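PDB 2ON7: Na Glutathione S-transferase 1 from Necator americanus, which probably catalyses the conjugation of reduced glutathione to electrophilic compounds, as glutathione S-transferases do, and may also bind hydrophobic ligands. Local coordinates for residues A[15-20]-A[156-161]; A[89-94]-A[147-152]. All blocks are in the same frame, centred on the assembly; numbering follows the deposited sequence.

Overall arrangement
Both contacts lie in the interior and are made mainly by van der Waals packing. Both involve the C-terminal helical domain; contact 1 links it to the N-terminal domain. Contact 1 lies about 4 Å from the centre of the chain and joins the two domains through helices 16-25 and 155-168. Contact 2 is about 12 Å from that centre and stays among the helices, where the loop 147-152 packs on helix 82-109. Their centres are 12 Å apart. The loop leads into helix 155-168, and Asp157 OD2 of that helix accepts a probable hydrogen bond from Leu148 N at 3.0 Å. Contact 1 adds sulfur and an amide to its leucines; contact 2 is aliphatic carbon throughout.

Contact 1. Residues A[15-20]-A[156-161]; sequences GECARQ and VDLLVS
This contact is part of the interface between the thioredoxin-like N-terminal domain and the all-helical C-terminal domain of the glutathione S-transferase fold. Cys17 and Gln20, on helix 16-25, meet Leu158 and Leu159 on helix 155-168. The short helical segments approach to 9.5 Å between axes, with their directions 129° apart. Cys17 and Leu159 are the closest backbone pair, with 6.0 Å between their CA atoms.

Cys17 CB packs on Leu159 CD2 at 4.0 Å. With SG anti to the backbone N (chi1 -175°), the sulfur comes to lie beside the same leucine, 4.1 Å from Leu159 CG. The CB of Leu159 is directed away from helix 16-25, yet its branched end comes back to the cysteine. SG is also disulfide-bonded to Cys68 on helix 64-75, within the N-terminal domain.

Gln20, a turn after Cys17, and Leu158, next to Leu159, both have CB directed across the interface. The two side chains lie alongside one another, running in opposing senses. Gln20 CB rests on Leu158 CD1 at 4.0 Å. The extended chain of Gln20 carries its amide end past the leucine. Leu194 of helix 192-200 touches both side chains.

Behind the contact, Arg19 NH1 makes a salt bridge to Glu16 OE1 at 3.1 Å, with the oxygen close to the guanidinium plane. Glu16 OE2 has its own partners, Arg201 and Trp197.

The domains are thus joined here by van der Waals packing. The charged groups of Glu16 and Arg19 pair on another side of their helix. The disulfide probably limits the movement of the sulfur that Leu159 packs against.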
loop_
_atom_site.group_PDB
_atom_site.type_symbol
_atom_site.label_atom_id
_atom_site.label_comp_id
_atom_site.label_asym_id
_atom_site.label_seq_id
_atom_site.Cartn_x
_atom_site.Cartn_y
_atom_site.Cartn_z
ATOM N N GLY A 15 4.764 7.678 -11.226
ATOM C CA GLY A 15 4.462 9.120 -11.193
ATOM C C GLY A 15 3.172 9.525 -11.926
ATOM O O GLY A 15 2.538 10.537 -11.588
ATOM N N GLU A 16 2.760 8.732 -12.906
ATOM C CA GLU A 16 1.666 9.114 -13.781
ATOM C C GLU A 16 0.318 9.362 -13.103
ATOM O O GLU A 16 -0.434 10.209 -13.568
ATOM C CB GLU A 16 1.521 8.096 -14.916
ATOM C CG GLU A 16 0.598 8.489 -16.070
ATOM C CD GLU A 16 1.035 9.745 -16.772
ATOM O OE1 GLU A 16 2.217 10.115 -16.652
ATOM O OE2 GLU A 16 0.202 10.387 -17.450
ATOM N N CYS A 17 0.007 8.639 -12.027
ATOM C CA CYS A 17 -1.275 8.786 -11.338
ATOM C C CYS A 17 -1.413 10.211 -10.850
ATOM O O CYS A 17 -2.386 10.894 -11.165
ATOM C CB CYS A 17 -1.465 7.746 -10.204
ATOM S SG CYS A 17 -3.139 7.657 -9.278
ATOM N N ALA A 18 -0.410 10.661 -10.114
ATOM C CA ALA A 18 -0.287 12.061 -9.665
ATOM C C ALA A 18 -0.524 13.024 -10.806
ATOM O O ALA A 18 -1.323 13.960 -10.673
ATOM C CB ALA A 18 1.092 12.288 -9.085
ATOM N N ARG A 19 0.164 12.795 -11.934
ATOM C CA ARG A 19 0.046 13.678 -13.083
ATOM C C ARG A 19 -1.378 13.715 -13.589
ATOM O O ARG A 19 -1.882 14.758 -13.969
ATOM C CB ARG A 19 0.977 13.254 -14.228
ATOM C CG ARG A 19 2.411 13.300 -13.871
ATOM C CD ARG A 19 3.218 12.834 -15.035
ATOM N NE ARG A 19 4.641 12.826 -14.725
ATOM C CZ ARG A 19 5.447 11.778 -14.861
ATOM N NH1 ARG A 19 4.978 10.639 -15.317
ATOM N NH2 ARG A 19 6.738 11.896 -14.571
ATOM N N GLN A 20 -1.979 12.537 -13.651
ATOM C CA GLN A 20 -3.343 12.394 -14.097
ATOM C C GLN A 20 -4.299 13.059 -13.138
ATOM O O GLN A 20 -5.245 13.602 -13.577
ATOM C CB GLN A 20 -3.695 10.917 -14.425
ATOM C CG GLN A 20 -3.064 10.510 -15.761
ATOM C CD GLN A 20 -3.302 9.075 -16.192
ATOM O OE1 GLN A 20 -2.523 8.504 -16.959
ATOM N NE2 GLN A 20 -4.365 8.498 -15.728
ATOM N N VAL A 156 -8.092 5.201 -8.223
ATOM C CA VAL A 156 -7.814 3.831 -8.717
ATOM C C VAL A 156 -8.198 3.644 -10.186
ATOM O O VAL A 156 -7.518 2.917 -10.898
ATOM C CB VAL A 156 -8.585 2.668 -8.037
ATOM C CG1 VAL A 156 -7.667 1.815 -7.223
ATOM C CG2 VAL A 156 -9.854 3.085 -7.393
ATOM N N ASP A 157 -9.321 4.219 -10.604
ATOM C CA ASP A 157 -9.707 4.212 -12.026
ATOM C C ASP A 157 -8.477 4.499 -12.962
ATOM O O ASP A 157 -8.278 3.839 -13.975
ATOM C CB ASP A 157 -10.862 5.199 -12.244
ATOM C CG ASP A 157 -12.169 4.738 -11.537
ATOM O OD1 ASP A 157 -12.834 5.538 -10.842
ATOM O OD2 ASP A 157 -12.508 3.530 -11.669
ATOM N N LEU A 158 -7.631 5.432 -12.544
ATOM C CA LEU A 158 -6.497 5.914 -13.316
ATOM C C LEU A 158 -5.346 4.951 -13.260
ATOM O O LEU A 158 -4.762 4.607 -14.288
ATOM C CB LEU A 158 -6.051 7.280 -12.780
ATOM C CG LEU A 158 -7.075 8.374 -12.539
ATOM C CD1 LEU A 158 -6.374 9.500 -11.785
ATOM C CD2 LEU A 158 -7.617 8.879 -13.883
ATOM N N LEU A 159 -5.025 4.527 -12.046
ATOM C CA LEU A 159 -4.036 3.490 -11.827
ATOM C C LEU A 159 -4.191 2.327 -12.782
ATOM O O LEU A 159 -3.230 1.948 -13.487
ATOM C CB LEU A 159 -4.144 2.959 -10.401
ATOM C CG LEU A 159 -3.354 3.599 -9.266
ATOM C CD1 LEU A 159 -3.559 2.725 -8.009
ATOM C CD2 LEU A 159 -1.815 3.832 -9.617
ATOM N N VAL A 160 -5.394 1.769 -12.781
ATOM C CA VAL A 160 -5.764 0.538 -13.510
ATOM C C VAL A 160 -5.971 0.775 -15.017
ATOM O O VAL A 160 -5.484 0.001 -15.848
ATOM C CB VAL A 160 -7.071 -0.086 -12.890
ATOM C CG1 VAL A 160 -7.544 -1.296 -13.641
ATOM C CG2 VAL A 160 -6.885 -0.384 -11.403
ATOM N N SER A 161 -6.701 1.830 -15.378
ATOM C CA SER A 161 -6.824 2.163 -16.801
ATOM C C SER A 161 -5.438 2.457 -17.450
ATOM O O SER A 161 -5.081 1.875 -18.447
ATOM C CB SER A 161 -7.823 3.281 -17.019
ATOM O OG SER A 161 -7.373 4.467 -16.457
#

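Contact 2. Residues A[89-94]-A[147-152]; sequences DSLADQ and FLVGDS
Leu91 of helix 82-109 reaches the loop 147-152 with one methyl, which meets both Leu148 and Val149. The loop joins helix 117-141 to helix 155-168. Leu91 CB points toward the loop, and it also packs against Val156 CG1 of helix 155-168. CG stands anti to the carbonyl carbon (chi1 -78°), and this carries the branch out from the helix. At the tip, CD1 lies 4.0 Å from Val149 CG1 and 4.2 Å from Leu148 CB. The two leucine side chains cross at a slant, whereas Val149 comes from the loop head-on to the run of Leu91 and passes beside it.

The surroundings are also largely apolar. Ile136 of helix 117-141 touches Leu91 and Leu148, and Val149 packs on Val87 and Val88 of helix 82-109. This part of helix 82-109 lies at the dimer interface, where Phe48 of the second subunit packs on Leu91.

All three touching residues are buried, and they meet through aliphatic carbon. The fit between helix and loop here therefore depends on the shape of the aliphatic groups and not on a bond direction.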
loop_
_atom_site.group_PDB
_atom_site.type_symbol
_atom_site.label_atom_id
_atom_site.label_comp_id
_atom_site.label_asym_id
_atom_site.label_seq_id
_atom_site.Cartn_x
_atom_site.Cartn_y
_atom_site.Cartn_z
ATOM N N ASP A 89 -8.892 2.656 -1.763
ATOM C CA ASP A 89 -7.639 2.222 -1.141
ATOM C C ASP A 89 -7.391 0.725 -1.250
ATOM O O ASP A 89 -6.304 0.314 -1.611
ATOM C CB ASP A 89 -7.618 2.590 0.349
ATOM C CG ASP A 89 -7.586 4.068 0.584
ATOM O OD1 ASP A 89 -7.282 4.819 -0.339
ATOM O OD2 ASP A 89 -7.841 4.475 1.720
ATOM N N SER A 90 -8.407 -0.078 -0.954
ATOM C CA SER A 90 -8.266 -1.509 -0.953
ATOM C C SER A 90 -7.985 -2.052 -2.353
ATOM O O SER A 90 -7.338 -3.081 -2.485
ATOM C CB SER A 90 -9.502 -2.182 -0.342
ATOM O OG SER A 90 -10.512 -2.418 -1.323
ATOM N N LEU A 91 -8.503 -1.383 -3.388
ATOM C CA LEU A 91 -8.273 -1.794 -4.771
ATOM C C LEU A 91 -6.905 -1.392 -5.269
ATOM O O LEU A 91 -6.333 -2.030 -6.116
ATOM C CB LEU A 91 -9.326 -1.198 -5.699
ATOM C CG LEU A 91 -10.719 -1.855 -5.721
ATOM C CD1 LEU A 91 -11.768 -0.809 -6.133
ATOM C CD2 LEU A 91 -10.740 -3.066 -6.661
ATOM N N ALA A 92 -6.394 -0.300 -4.745
ATOM C CA ALA A 92 -5.143 0.235 -5.168
ATOM C C ALA A 92 -4.019 -0.624 -4.609
ATOM O O ALA A 92 -2.964 -0.721 -5.255
ATOM C CB ALA A 92 -5.014 1.651 -4.666
ATOM N N ASP A 93 -4.241 -1.176 -3.400
ATOM C CA ASP A 93 -3.333 -2.090 -2.707
ATOM C C ASP A 93 -3.339 -3.500 -3.342
ATOM O O ASP A 93 -2.315 -4.223 -3.335
ATOM C CB ASP A 93 -3.757 -2.253 -1.220
ATOM C CG ASP A 93 -3.237 -1.161 -0.294
ATOM O OD1 ASP A 93 -2.415 -0.300 -0.708
ATOM O OD2 ASP A 93 -3.642 -1.190 0.897
ATOM N N GLN A 94 -4.510 -3.907 -3.822
ATOM C CA GLN A 94 -4.648 -5.189 -4.525
ATOM C C GLN A 94 -3.908 -5.114 -5.837
ATOM O O GLN A 94 -3.158 -6.031 -6.176
ATOM C CB GLN A 94 -6.131 -5.539 -4.782
ATOM C CG GLN A 94 -6.396 -6.919 -5.377
ATOM C CD GLN A 94 -5.963 -8.080 -4.485
ATOM O OE1 GLN A 94 -5.767 -7.929 -3.251
ATOM N NE2 GLN A 94 -5.829 -9.263 -5.104
ATOM N N PHE A 147 -17.407 2.901 -13.237
ATOM C CA PHE A 147 -16.277 3.304 -12.359
ATOM C C PHE A 147 -16.134 2.245 -11.290
ATOM O O PHE A 147 -17.141 1.667 -10.858
ATOM C CB PHE A 147 -16.550 4.633 -11.658
ATOM C CG PHE A 147 -16.676 5.808 -12.579
ATOM C CD1 PHE A 147 -17.938 6.324 -12.886
ATOM C CD2 PHE A 147 -15.538 6.432 -13.097
ATOM C CE1 PHE A 147 -18.079 7.448 -13.746
ATOM C CE2 PHE A 147 -15.648 7.534 -13.922
ATOM C CZ PHE A 147 -16.949 8.055 -14.254
ATOM N N LEU A 148 -14.907 2.002 -10.860
ATOM C CA LEU A 148 -14.569 0.942 -9.891
ATOM C C LEU A 148 -15.229 1.042 -8.503
ATOM O O LEU A 148 -15.588 0.015 -7.915
ATOM C CB LEU A 148 -13.039 0.826 -9.748
ATOM C CG LEU A 148 -12.242 0.149 -10.883
ATOM C CD1 LEU A 148 -10.782 0.356 -10.640
ATOM C CD2 LEU A 148 -12.558 -1.329 -10.981
ATOM N N VAL A 149 -15.400 2.265 -7.992
ATOM C CA VAL A 149 -16.158 2.496 -6.740
ATOM C C VAL A 149 -17.087 3.687 -6.857
ATOM O O VAL A 149 -16.684 4.740 -7.339
ATOM C CB VAL A 149 -15.260 2.488 -5.411
ATOM C CG1 VAL A 149 -13.799 2.587 -5.704
ATOM C CG2 VAL A 149 -15.709 3.500 -4.361
ATOM N N GLY A 150 -18.346 3.500 -6.472
ATOM C CA GLY A 150 -19.321 4.583 -6.558
ATOM C C GLY A 150 -19.728 4.824 -7.993
ATOM O O GLY A 150 -19.745 3.889 -8.821
ATOM N N ASP A 151 -20.038 6.071 -8.322
ATOM C CA ASP A 151 -20.451 6.377 -9.686
ATOM C C ASP A 151 -19.744 7.619 -10.177
ATOM O O ASP A 151 -20.281 8.380 -11.008
ATOM C CB ASP A 151 -21.970 6.584 -9.751
ATOM C CG ASP A 151 -22.465 7.609 -8.727
ATOM O OD1 ASP A 151 -23.678 7.865 -8.743
ATOM O OD2 ASP A 151 -21.651 8.141 -7.911
ATOM N N SER A 152 -18.549 7.821 -9.652
ATOM C CA SER A 152 -17.721 8.928 -10.036
ATOM C C SER A 152 -16.264 8.444 -10.106
ATOM O O SER A 152 -15.901 7.444 -9.448
ATOM C CB SER A 152 -17.884 10.065 -9.020
ATOM O OG SER A 152 -17.363 9.680 -7.764
#